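Local structure of PRESAN domain-containing protein (Plasmodium falciparum, 7D2W) at residues P113-Q118 with E175-E180; T133-R138 with D161-L166; N137-L142 with K153-S158. The protein has no established function but carries a helical-bundle PRESAN domain of the Plasmodium PHIST type and probably acts by binding other proteins. All coordinates share one frame; numbering follows the deposited sequence. Where two conformers were deposited one is given.

Contact 1 of 3, residues P113-Q118 with E175-E180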
loop_
_atom_site.group_PDB
_atom_site.type_symbol
_atom_site.label_atom_id
_atom_site.label_comp_id
_atom_site.label_asym_id
_atom_site.label_seq_id
_atom_site.Cartn_x
_atom_site.Cartn_y
_atom_site.Cartn_z
ATOM N N PRO A 113 -19.772 14.980 3.830
ATOM C CA PRO A 113 -19.182 15.629 2.656
ATOM C C PRO A 113 -20.031 15.435 1.408
ATOM O O PRO A 113 -20.816 14.491 1.290
ATOM C CB PRO A 113 -17.833 14.913 2.512
ATOM C CG PRO A 113 -18.121 13.536 3.000
ATOM C CD PRO A 113 -19.144 13.673 4.103
ATOM N N LYS A 114 -19.859 16.360 0.465
ATOM C CA LYS A 114 -20.584 16.345 -0.800
ATOM C C LYS A 114 -19.629 16.178 -1.975
ATOM O O LYS A 114 -19.761 16.842 -3.004
ATOM C CB LYS A 114 -21.420 17.613 -0.959
ATOM N N ILE A 115 -18.649 15.282 -1.838
ATOM C CA ILE A 115 -17.680 15.090 -2.909
ATOM C C ILE A 115 -18.326 14.342 -4.066
ATOM O O ILE A 115 -19.080 13.377 -3.874
ATOM C CB ILE A 115 -16.419 14.363 -2.408
ATOM C CG1 ILE A 115 -15.330 14.457 -3.472
ATOM C CG2 ILE A 115 -16.684 12.906 -2.153
ATOM C CD1 ILE A 115 -15.243 15.820 -4.122
ATOM N N THR A 116 -18.056 14.814 -5.275
ATOM C CA THR A 116 -18.593 14.240 -6.493
ATOM C C THR A 116 -17.548 13.353 -7.158
ATOM O O THR A 116 -16.372 13.326 -6.774
ATOM C CB THR A 116 -19.030 15.341 -7.451
ATOM O OG1 THR A 116 -17.878 16.083 -7.878
ATOM C CG2 THR A 116 -20.047 16.274 -6.783
ATOM N N TRP A 117 -17.990 12.622 -8.185
ATOM C CA TRP A 117 -17.028 11.815 -8.925
ATOM C C TRP A 117 -15.986 12.702 -9.594
ATOM O O TRP A 117 -14.797 12.368 -9.610
ATOM C CB TRP A 117 -17.721 10.935 -9.973
ATOM C CG TRP A 117 -16.664 10.281 -10.803
ATOM C CD1 TRP A 117 -16.295 10.602 -12.083
ATOM C CD2 TRP A 117 -15.758 9.275 -10.366
ATOM N NE1 TRP A 117 -15.243 9.817 -12.477
ATOM C CE2 TRP A 117 -14.893 8.994 -11.440
ATOM C CE3 TRP A 117 -15.604 8.566 -9.171
ATOM C CZ2 TRP A 117 -13.894 8.035 -11.357
ATOM C CZ3 TRP A 117 -14.615 7.612 -9.092
ATOM C CH2 TRP A 117 -13.770 7.353 -10.176
ATOM N N GLN A 118 -16.422 13.839 -10.149
ATOM C CA GLN A 118 -15.494 14.770 -10.785
ATOM C C GLN A 118 -14.444 15.269 -9.795
ATOM O O GLN A 118 -13.282 15.461 -10.161
ATOM C CB GLN A 118 -16.262 15.941 -11.395
ATOM C CG GLN A 118 -16.739 15.702 -12.819
ATOM N N GLU A 175 -12.835 5.390 -0.254
ATOM C CA GLU A 175 -13.715 4.332 0.228
ATOM C C GLU A 175 -14.493 4.798 1.448
ATOM O O GLU A 175 -15.692 4.505 1.583
ATOM C CB GLU A 175 -12.929 3.071 0.564
ATOM C CG GLU A 175 -13.841 1.864 0.687
ATOM C CD GLU A 175 -13.128 0.633 1.211
ATOM O OE1 GLU A 175 -11.896 0.676 1.359
ATOM O OE2 GLU A 175 -13.805 -0.379 1.480
ATOM N N LYS A 176 -13.834 5.546 2.330
ATOM C CA LYS A 176 -14.512 6.048 3.516
ATOM C C LYS A 176 -15.566 7.078 3.138
ATOM O O LYS A 176 -16.711 7.002 3.599
ATOM C CB LYS A 176 -13.498 6.650 4.488
ATOM C CG LYS A 176 -12.654 5.622 5.211
ATOM C CD LYS A 176 -11.813 6.256 6.313
ATOM C CE LYS A 176 -10.364 6.445 5.879
ATOM N NZ LYS A 176 -9.410 5.924 6.904
ATOM N N ILE A 177 -15.199 8.045 2.290
ATOM C CA ILE A 177 -16.135 9.104 1.918
ATOM C C ILE A 177 -17.341 8.521 1.195
ATOM O O ILE A 177 -18.489 8.845 1.515
ATOM C CB ILE A 177 -15.441 10.172 1.056
ATOM C CG1 ILE A 177 -14.207 10.715 1.755
ATOM C CG2 ILE A 177 -16.388 11.327 0.788
ATOM C CD1 ILE A 177 -13.315 11.491 0.820
ATOM N N PHE A 178 -17.100 7.675 0.187
ATOM C CA PHE A 178 -18.213 7.166 -0.607
ATOM C C PHE A 178 -19.140 6.290 0.233
ATOM O O PHE A 178 -20.365 6.387 0.118
ATOM C CB PHE A 178 -17.691 6.397 -1.819
ATOM C CG PHE A 178 -17.101 7.276 -2.895
ATOM C CD1 PHE A 178 -17.455 8.614 -2.996
ATOM C CD2 PHE A 178 -16.194 6.754 -3.814
ATOM C CE1 PHE A 178 -16.914 9.420 -3.988
ATOM C CE2 PHE A 178 -15.650 7.555 -4.805
ATOM C CZ PHE A 178 -16.011 8.892 -4.889
ATOM N N SER A 179 -18.577 5.444 1.098
ATOM C CA SER A 179 -19.412 4.589 1.936
ATOM C C SER A 179 -20.264 5.413 2.899
ATOM O O SER A 179 -21.424 5.072 3.162
ATOM C CB SER A 179 -18.540 3.595 2.700
ATOM O OG SER A 179 -17.648 2.920 1.830
ATOM N N GLU A 180 -19.708 6.507 3.430
ATOM C CA GLU A 180 -20.469 7.369 4.327
ATOM C C GLU A 180 -21.554 8.146 3.576
ATOM O O GLU A 180 -22.636 8.395 4.125
ATOM C CB GLU A 180 -19.493 8.299 5.054
ATOM C CG GLU A 180 -20.089 9.522 5.741
ATOM C CD GLU A 180 -19.028 10.335 6.482
ATOM O OE1 GLU A 180 -17.828 10.207 6.143
ATOM O OE2 GLU A 180 -19.393 11.095 7.405
#

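Contact 2 of 3, residues T133-R138 with D161-L166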
loop_
_atom_site.group_PDB
_atom_site.type_symbol
_atom_site.label_atom_id
_atom_site.label_comp_id
_atom_site.label_asym_id
_atom_site.label_seq_id
_atom_site.Cartn_x
_atom_site.Cartn_y
_atom_site.Cartn_z
ATOM N N THR A 133 5.752 13.145 -12.414
ATOM C CA THR A 133 6.730 14.173 -12.755
ATOM C C THR A 133 7.891 14.181 -11.768
ATOM O O THR A 133 9.059 14.254 -12.165
ATOM C CB THR A 133 6.059 15.551 -12.788
ATOM O OG1 THR A 133 5.057 15.570 -13.806
ATOM C CG2 THR A 133 7.084 16.640 -13.064
ATOM N N GLU A 134 7.583 14.126 -10.469
ATOM C CA GLU A 134 8.627 14.148 -9.449
ATOM C C GLU A 134 9.546 12.935 -9.568
ATOM O O GLU A 134 10.772 13.066 -9.483
ATOM C CB GLU A 134 7.991 14.206 -8.061
ATOM C CG GLU A 134 8.983 14.021 -6.919
ATOM C CD GLU A 134 8.374 13.302 -5.726
ATOM O OE1 GLU A 134 7.412 13.837 -5.130
ATOM O OE2 GLU A 134 8.851 12.193 -5.391
ATOM N N GLN A 135 8.973 11.744 -9.776
ATOM C CA GLN A 135 9.800 10.551 -9.931
ATOM C C GLN A 135 10.669 10.620 -11.182
ATOM O O GLN A 135 11.850 10.262 -11.145
ATOM C CB GLN A 135 8.914 9.300 -9.958
ATOM C CG GLN A 135 8.322 9.009 -8.582
ATOM C CD GLN A 135 7.562 7.703 -8.543
ATOM O OE1 GLN A 135 7.277 7.100 -9.581
ATOM N NE2 GLN A 135 7.238 7.248 -7.341
ATOM N N THR A 136 10.098 11.047 -12.310
ATOM C CA THR A 136 10.880 11.139 -13.540
ATOM C C THR A 136 12.065 12.085 -13.369
ATOM O O THR A 136 13.174 11.795 -13.840
ATOM C CB THR A 136 9.985 11.591 -14.692
ATOM O OG1 THR A 136 9.053 10.546 -14.989
ATOM C CG2 THR A 136 10.816 11.905 -15.955
ATOM N N ASN A 137 11.856 13.213 -12.684
ATOM C CA ASN A 137 12.959 14.141 -12.446
ATOM C C ASN A 137 14.039 13.499 -11.589
ATOM O O ASN A 137 15.234 13.651 -11.872
ATOM C CB ASN A 137 12.449 15.418 -11.773
ATOM C CG ASN A 137 11.619 16.265 -12.703
ATOM O OD1 ASN A 137 11.696 16.116 -13.923
ATOM N ND2 ASN A 137 10.811 17.158 -12.136
ATOM N N ARG A 138 13.639 12.798 -10.521
ATOM C CA ARG A 138 14.610 12.073 -9.711
ATOM C C ARG A 138 15.327 11.006 -10.535
ATOM O O ARG A 138 16.513 10.744 -10.316
ATOM C CB ARG A 138 13.922 11.453 -8.490
ATOM C CG ARG A 138 13.536 12.488 -7.404
ATOM C CD ARG A 138 12.487 11.959 -6.418
ATOM N NE ARG A 138 12.858 10.672 -5.831
ATOM C CZ ARG A 138 11.988 9.727 -5.466
ATOM N NH1 ARG A 138 10.671 9.912 -5.602
ATOM N NH2 ARG A 138 12.439 8.590 -4.957
ATOM N N ASP A 161 6.813 1.040 -5.655
ATOM C CA ASP A 161 6.247 0.894 -4.310
ATOM C C ASP A 161 5.570 2.180 -3.853
ATOM O O ASP A 161 4.517 2.145 -3.208
ATOM C CB ASP A 161 7.331 0.541 -3.287
ATOM C CG ASP A 161 7.986 -0.801 -3.531
ATOM O OD1 ASP A 161 7.377 -1.681 -4.166
ATOM O OD2 ASP A 161 9.124 -0.980 -3.037
ATOM N N GLU A 162 6.193 3.323 -4.138
ATOM C CA GLU A 162 5.618 4.609 -3.746
ATOM C C GLU A 162 4.295 4.871 -4.463
ATOM O O GLU A 162 3.355 5.428 -3.869
ATOM C CB GLU A 162 6.620 5.730 -4.031
ATOM C CG GLU A 162 6.167 7.103 -3.550
ATOM C CD GLU A 162 7.209 8.178 -3.790
ATOM O OE1 GLU A 162 8.161 7.932 -4.574
ATOM O OE2 GLU A 162 7.077 9.266 -3.184
ATOM N N PHE A 163 4.203 4.492 -5.742
ATOM C CA PHE A 163 2.931 4.597 -6.457
ATOM C C PHE A 163 1.886 3.648 -5.882
ATOM O O PHE A 163 0.696 3.986 -5.816
ATOM C CB PHE A 163 3.137 4.320 -7.956
ATOM C CG PHE A 163 2.951 5.539 -8.804
ATOM C CD1 PHE A 163 1.671 5.988 -9.106
ATOM C CD2 PHE A 163 4.048 6.268 -9.257
ATOM C CE1 PHE A 163 1.488 7.142 -9.862
ATOM C CE2 PHE A 163 3.875 7.428 -10.022
ATOM C CZ PHE A 163 2.599 7.868 -10.314
ATOM N N ASP A 164 2.302 2.442 -5.480
ATOM C CA ASP A 164 1.354 1.535 -4.851
ATOM C C ASP A 164 0.821 2.123 -3.548
ATOM O O ASP A 164 -0.370 1.980 -3.237
ATOM C CB ASP A 164 2.002 0.177 -4.589
ATOM C CG ASP A 164 2.249 -0.614 -5.861
ATOM O OD1 ASP A 164 1.690 -0.254 -6.937
ATOM O OD2 ASP A 164 3.004 -1.610 -5.772
ATOM N N LYS A 165 1.684 2.787 -2.778
ATOM C CA LYS A 165 1.221 3.406 -1.538
ATOM C C LYS A 165 0.287 4.571 -1.826
ATOM O O LYS A 165 -0.718 4.748 -1.132
ATOM C CB LYS A 165 2.394 3.869 -0.674
ATOM C CG LYS A 165 1.945 4.802 0.488
ATOM C CD LYS A 165 2.571 4.480 1.823
ATOM C CE LYS A 165 2.013 5.392 2.939
ATOM N NZ LYS A 165 0.569 5.142 3.322
ATOM N N LEU A 166 0.591 5.374 -2.852
ATOM C CA LEU A 166 -0.320 6.461 -3.199
ATOM C C LEU A 166 -1.675 5.911 -3.630
ATOM O O LEU A 166 -2.718 6.414 -3.201
ATOM C CB LEU A 166 0.287 7.349 -4.296
ATOM C CG LEU A 166 -0.666 8.401 -4.877
ATOM C CD1 LEU A 166 -1.125 9.362 -3.814
ATOM C CD2 LEU A 166 -0.012 9.159 -6.031
HETATM O O HOH W 1 10.228 6.646 -4.024
#

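Contact 3 of 3, residues N137-L142 with K153-S158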
loop_
_atom_site.group_PDB
_atom_site.type_symbol
_atom_site.label_atom_id
_atom_site.label_comp_id
_atom_site.label_asym_id
_atom_site.label_seq_id
_atom_site.Cartn_x
_atom_site.Cartn_y
_atom_site.Cartn_z
ATOM N N ASN A 137 11.856 13.213 -12.684
ATOM C CA ASN A 137 12.959 14.141 -12.446
ATOM C C ASN A 137 14.039 13.499 -11.589
ATOM O O ASN A 137 15.234 13.651 -11.872
ATOM C CB ASN A 137 12.449 15.418 -11.773
ATOM C CG ASN A 137 11.619 16.265 -12.703
ATOM O OD1 ASN A 137 11.696 16.116 -13.923
ATOM N ND2 ASN A 137 10.811 17.158 -12.136
ATOM N N ARG A 138 13.639 12.798 -10.521
ATOM C CA ARG A 138 14.610 12.073 -9.711
ATOM C C ARG A 138 15.327 11.006 -10.535
ATOM O O ARG A 138 16.513 10.744 -10.316
ATOM C CB ARG A 138 13.922 11.453 -8.490
ATOM C CG ARG A 138 13.536 12.488 -7.404
ATOM C CD ARG A 138 12.487 11.959 -6.418
ATOM N NE ARG A 138 12.858 10.672 -5.831
ATOM C CZ ARG A 138 11.988 9.727 -5.466
ATOM N NH1 ARG A 138 10.671 9.912 -5.602
ATOM N NH2 ARG A 138 12.439 8.590 -4.957
ATOM N N PHE A 139 14.633 10.402 -11.505
ATOM C CA PHE A 139 15.260 9.389 -12.348
ATOM C C PHE A 139 16.351 9.995 -13.230
ATOM O O PHE A 139 17.462 9.457 -13.317
ATOM C CB PHE A 139 14.189 8.702 -13.203
ATOM C CG PHE A 139 14.720 7.639 -14.115
ATOM C CD1 PHE A 139 15.325 6.502 -13.600
ATOM C CD2 PHE A 139 14.588 7.761 -15.486
ATOM C CE1 PHE A 139 15.802 5.515 -14.436
ATOM C CE2 PHE A 139 15.060 6.769 -16.333
ATOM C CZ PHE A 139 15.666 5.644 -15.801
ATOM N N TYR A 140 16.055 11.114 -13.892
ATOM C CA TYR A 140 17.053 11.732 -14.759
ATOM C C TYR A 140 18.260 12.218 -13.964
ATOM O O TYR A 140 19.399 12.140 -14.440
ATOM C CB TYR A 140 16.415 12.869 -15.555
ATOM C CG TYR A 140 15.782 12.389 -16.835
ATOM C CD1 TYR A 140 16.538 12.242 -17.994
ATOM C CD2 TYR A 140 14.434 12.078 -16.888
ATOM C CE1 TYR A 140 15.957 11.797 -19.172
ATOM C CE2 TYR A 140 13.845 11.629 -18.056
ATOM C CZ TYR A 140 14.606 11.492 -19.193
ATOM O OH TYR A 140 14.016 11.051 -20.353
ATOM N N ASN A 141 18.039 12.708 -12.745
ATOM C CA ASN A 141 19.169 13.123 -11.920
ATOM C C ASN A 141 20.054 11.935 -11.560
ATOM O O ASN A 141 21.284 12.040 -11.587
ATOM C CB ASN A 141 18.665 13.851 -10.675
ATOM C CG ASN A 141 18.035 15.199 -11.008
ATOM O OD1 ASN A 141 17.895 15.555 -12.179
ATOM N ND2 ASN A 141 17.652 15.951 -9.981
ATOM N N LEU A 142 19.448 10.793 -11.237
ATOM C CA LEU A 142 20.219 9.579 -10.991
ATOM C C LEU A 142 21.044 9.197 -12.208
ATOM O O LEU A 142 22.228 8.867 -12.092
ATOM C CB LEU A 142 19.277 8.441 -10.623
ATOM C CG LEU A 142 19.723 7.474 -9.540
ATOM C CD1 LEU A 142 20.203 8.230 -8.320
ATOM C CD2 LEU A 142 18.541 6.612 -9.185
ATOM N N LYS A 153 18.369 0.350 -9.797
ATOM C CA LYS A 153 17.328 -0.674 -9.694
ATOM C C LYS A 153 16.488 -0.484 -8.438
ATOM O O LYS A 153 15.253 -0.582 -8.475
ATOM C CB LYS A 153 17.965 -2.067 -9.706
ATOM C CG LYS A 153 18.687 -2.414 -10.990
ATOM C CD LYS A 153 19.013 -3.904 -11.061
ATOM C CE LYS A 153 20.065 -4.299 -10.038
ATOM N NZ LYS A 153 20.836 -5.493 -10.484
ATOM N N SER A 154 17.144 -0.222 -7.306
ATOM C CA SER A 154 16.398 0.036 -6.081
ATOM C C SER A 154 15.534 1.279 -6.228
ATOM O O SER A 154 14.403 1.316 -5.731
ATOM C CB SER A 154 17.356 0.190 -4.894
ATOM O OG SER A 154 18.177 -0.956 -4.776
ATOM N N PHE A 155 16.051 2.308 -6.905
ATOM C CA PHE A 155 15.259 3.519 -7.101
ATOM C C PHE A 155 13.980 3.211 -7.877
ATOM O O PHE A 155 12.883 3.637 -7.489
ATOM C CB PHE A 155 16.097 4.579 -7.817
ATOM C CG PHE A 155 15.283 5.701 -8.387
ATOM C CD1 PHE A 155 14.911 6.780 -7.595
ATOM C CD2 PHE A 155 14.866 5.662 -9.713
ATOM C CE1 PHE A 155 14.151 7.811 -8.116
ATOM C CE2 PHE A 155 14.105 6.676 -10.244
ATOM C CZ PHE A 155 13.748 7.768 -9.435
ATOM N N ILE A 156 14.097 2.453 -8.976
ATOM C CA ILE A 156 12.922 2.199 -9.806
ATOM C C ILE A 156 11.903 1.363 -9.042
ATOM O O ILE A 156 10.696 1.661 -9.055
ATOM C CB ILE A 156 13.322 1.528 -11.138
ATOM C CG1 ILE A 156 14.199 2.461 -11.978
ATOM C CG2 ILE A 156 12.061 1.140 -11.938
ATOM C CD1 ILE A 156 14.845 1.758 -13.209
ATOM N N ARG A 157 12.356 0.301 -8.360
ATOM C CA ARG A 157 11.430 -0.520 -7.582
ATOM C C ARG A 157 10.790 0.301 -6.466
ATOM O O ARG A 157 9.591 0.170 -6.198
ATOM C CB ARG A 157 12.141 -1.761 -7.020
ATOM C CG ARG A 157 11.222 -2.739 -6.229
ATOM C CD ARG A 157 11.581 -4.234 -6.425
ATOM N NE ARG A 157 10.496 -5.144 -6.028
ATOM C CZ ARG A 157 10.547 -6.470 -6.152
ATOM N NH1 ARG A 157 9.509 -7.234 -5.777
ATOM N NH2 ARG A 157 11.633 -7.042 -6.669
ATOM N N SER A 158 11.562 1.191 -5.835
ATOM C CA SER A 158 10.982 2.025 -4.782
ATOM C C SER A 158 9.971 3.025 -5.334
ATOM O O SER A 158 8.998 3.346 -4.646
ATOM C CB SER A 158 12.084 2.747 -3.995
ATOM O OG SER A 158 12.639 1.833 -3.062
#

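Contact 1 of 3, residues P113-Q118 with E175-E180
The carbonyl oxygens of Pro-113 and Ile-115, two residues that pack on Ile-177, both accept hydrogen bonds from one nitrogen, NE2 of Gln-181. A single amide thus ties the approach to helix 117-144 to the C-terminal end of helix 149-181, at one end of the four-helix bundle. An amide suits the task, since its NH2 offers two hydrogens and can serve two backbone oxygens of the loop at once.

Between the segments themselves the contact is apolar. CG2 of Ile-177, anti to its own backbone N, reaches CG of the Pro-113 ring at 3.6 Å and CG2 of Ile-115 at 3.4 Å. The two isoleucines cross at about a right angle, and their methyls meet more tightly than usual for van der Waals contact. Ile-115 holds this methyl between its backbone N and carbonyl carbon, while CG1 lies anti to the N (chi1 -168°) and leads the longer branch away from the helix. The same CG2 lies 3.9 Å from CE1 of Phe-178, so one branched side chain serves two neighbours on helix 149-181.

The Phe-178 ring, which also packs on Ile-93, continues the packing to Trp-117, whose broad indole offers it an edge while meeting Arg-91 in a cation-pi contact. Just before Trp-117, Thr-116 is the N-cap: its OG1 bonds to Gly-119 N, supplying an acceptor that the first turn lacks. Pro-113 is poorly ordered; its CD lies 4.1 Å from the carboxylate carbon CD of Glu-180. On the inner side, Phe-178 CZ approaches the Trp-117 indole near the indole plane, 4.3 Å from CE3.

Contact 2 of 3, residues T133-R138 with D161-L166
The amide of Gln-135 meets the ring of Phe-163 at the ring's edge: OE1 lies in the ring plane, 3.4 Å from CD2, and the amide and ring planes stand 76° apart. An aromatic rim, with its slightly positive hydrogens, is a natural neighbour for a carbonyl oxygen, but the stronger partner of OE1 is NZ of Lys-75. The guanidinium of Arg-138 is likewise used at its edge, where Glu-162 OE1 and a water both lie in its plane.

Glu-162 OE1 is the hub of the contact. Gln-135 NE2 donates to it at 3.0 Å, nearly in the plane of its own amide but from above the carboxylate, 52° out of that plane. Arg-138 NH1 adds a weak bond to OE1 at 3.4 Å, part of a salt bridge. The water accepts from Arg-138 NH2 at 3.1 Å and also contacts OE1, although that second link is so short that its length is doubtful. CG of Glu-162 lies anti to the backbone N (chi1 -175°), and the chain beyond it is extended, which carries the carboxylate across between the segment axes, 12.3 Å apart at closest.

Arg-138 NH1 makes its stronger salt bridge one turn back in its own helix, to Glu-134 OE2 at 2.9 Å. The three residues form a salt-bridge network across two antiparallel helices of the four-helix bundle. OE2 of Glu-134 lies 4.1 Å from OE2 of Glu-162, a like-charge approach that Arg-138 probably eases. Glutamine fits the inner position because its amide both donates and accepts: NE2 also bonds to Cys-159 O.

Helix 65-93 closes the inner side, with Trp-72 against Gln-135, and Lys-75 and Cys-79 against Phe-163.

Contact 3 of 3, residues N137-L142 with K153-S158
Where helix 117-144 turns back into helix 149-181, the two form an antiparallel helical hairpin, and the ring of Phe-155 fills the groove between Arg-138, Phe-139 and Leu-142. Phe-155 CG lies anti to the backbone N (chi1 164°), which sets CG toward helix 117-144. There CZ comes to 3.5 Å from the backbone N of Phe-139. Phe-155 and Leu-142 slide past each other in opposite directions, and CD2 of Leu-142 is 3.5 Å from both CB and CG of Phe-155.

With Gln-135, whose carbonyl oxygen also touches CZ, the residues around this ring are spaced three, four and seven along helix 117-144, the four-residue hole of knobs-into-holes packing, and Phe-155 is the knob. A flat, broad side chain suits a place where the segment axes are 11.1 Å apart and 176° from parallel.

Arg-138 forms one wall. Its CB lies 3.7 Å from CE1 of Phe-155, and further out the same CE1 sits over one face of the guanidinium, the two planes 85° apart: the ring turns its rim to the flat cation while NH1 of the arginine is engaged with Glu-134. On the inner wall, Phe-139 crosses Phe-155 at about a right angle and receives CE2 of Phe-155 at its own edge, 3.6 Å from CD1.

Ile-156 follows the knob toward the core, its CD1 4.1 Å from CE1 of Phe-139. Helix 65-93 backs both residues, Trp-72 stacking on Phe-139 and, with Ile-71, touching the side chain of Ile-156. On helix 149-181, Ser-158 OG hydrogen-bonds to Arg-157 NH1 of the second subunit.

How the contacts relate
All three contacts join helix 117-144, or the loop leading into it, to helix 149-181, and they are concentric along the chain: contact 3 lies nearest the turn of the hairpin, contact 2 next, and contact 1 at the far end. Contacts 2 and 3 share Asn-137 and Arg-138, and their centres are only 9 Å apart. Contact 1 is about 25 Å from contact 2 and 34 Å from contact 3, centre to centre, with contacts 1 and 3 on opposite sides of the chain's centre. Contact 3 is mainly aromatic and aliphatic, contact 2 mainly polar, and contact 1 mixed aliphatic and aromatic, while helix 149-181 also meets the second subunit near each contact.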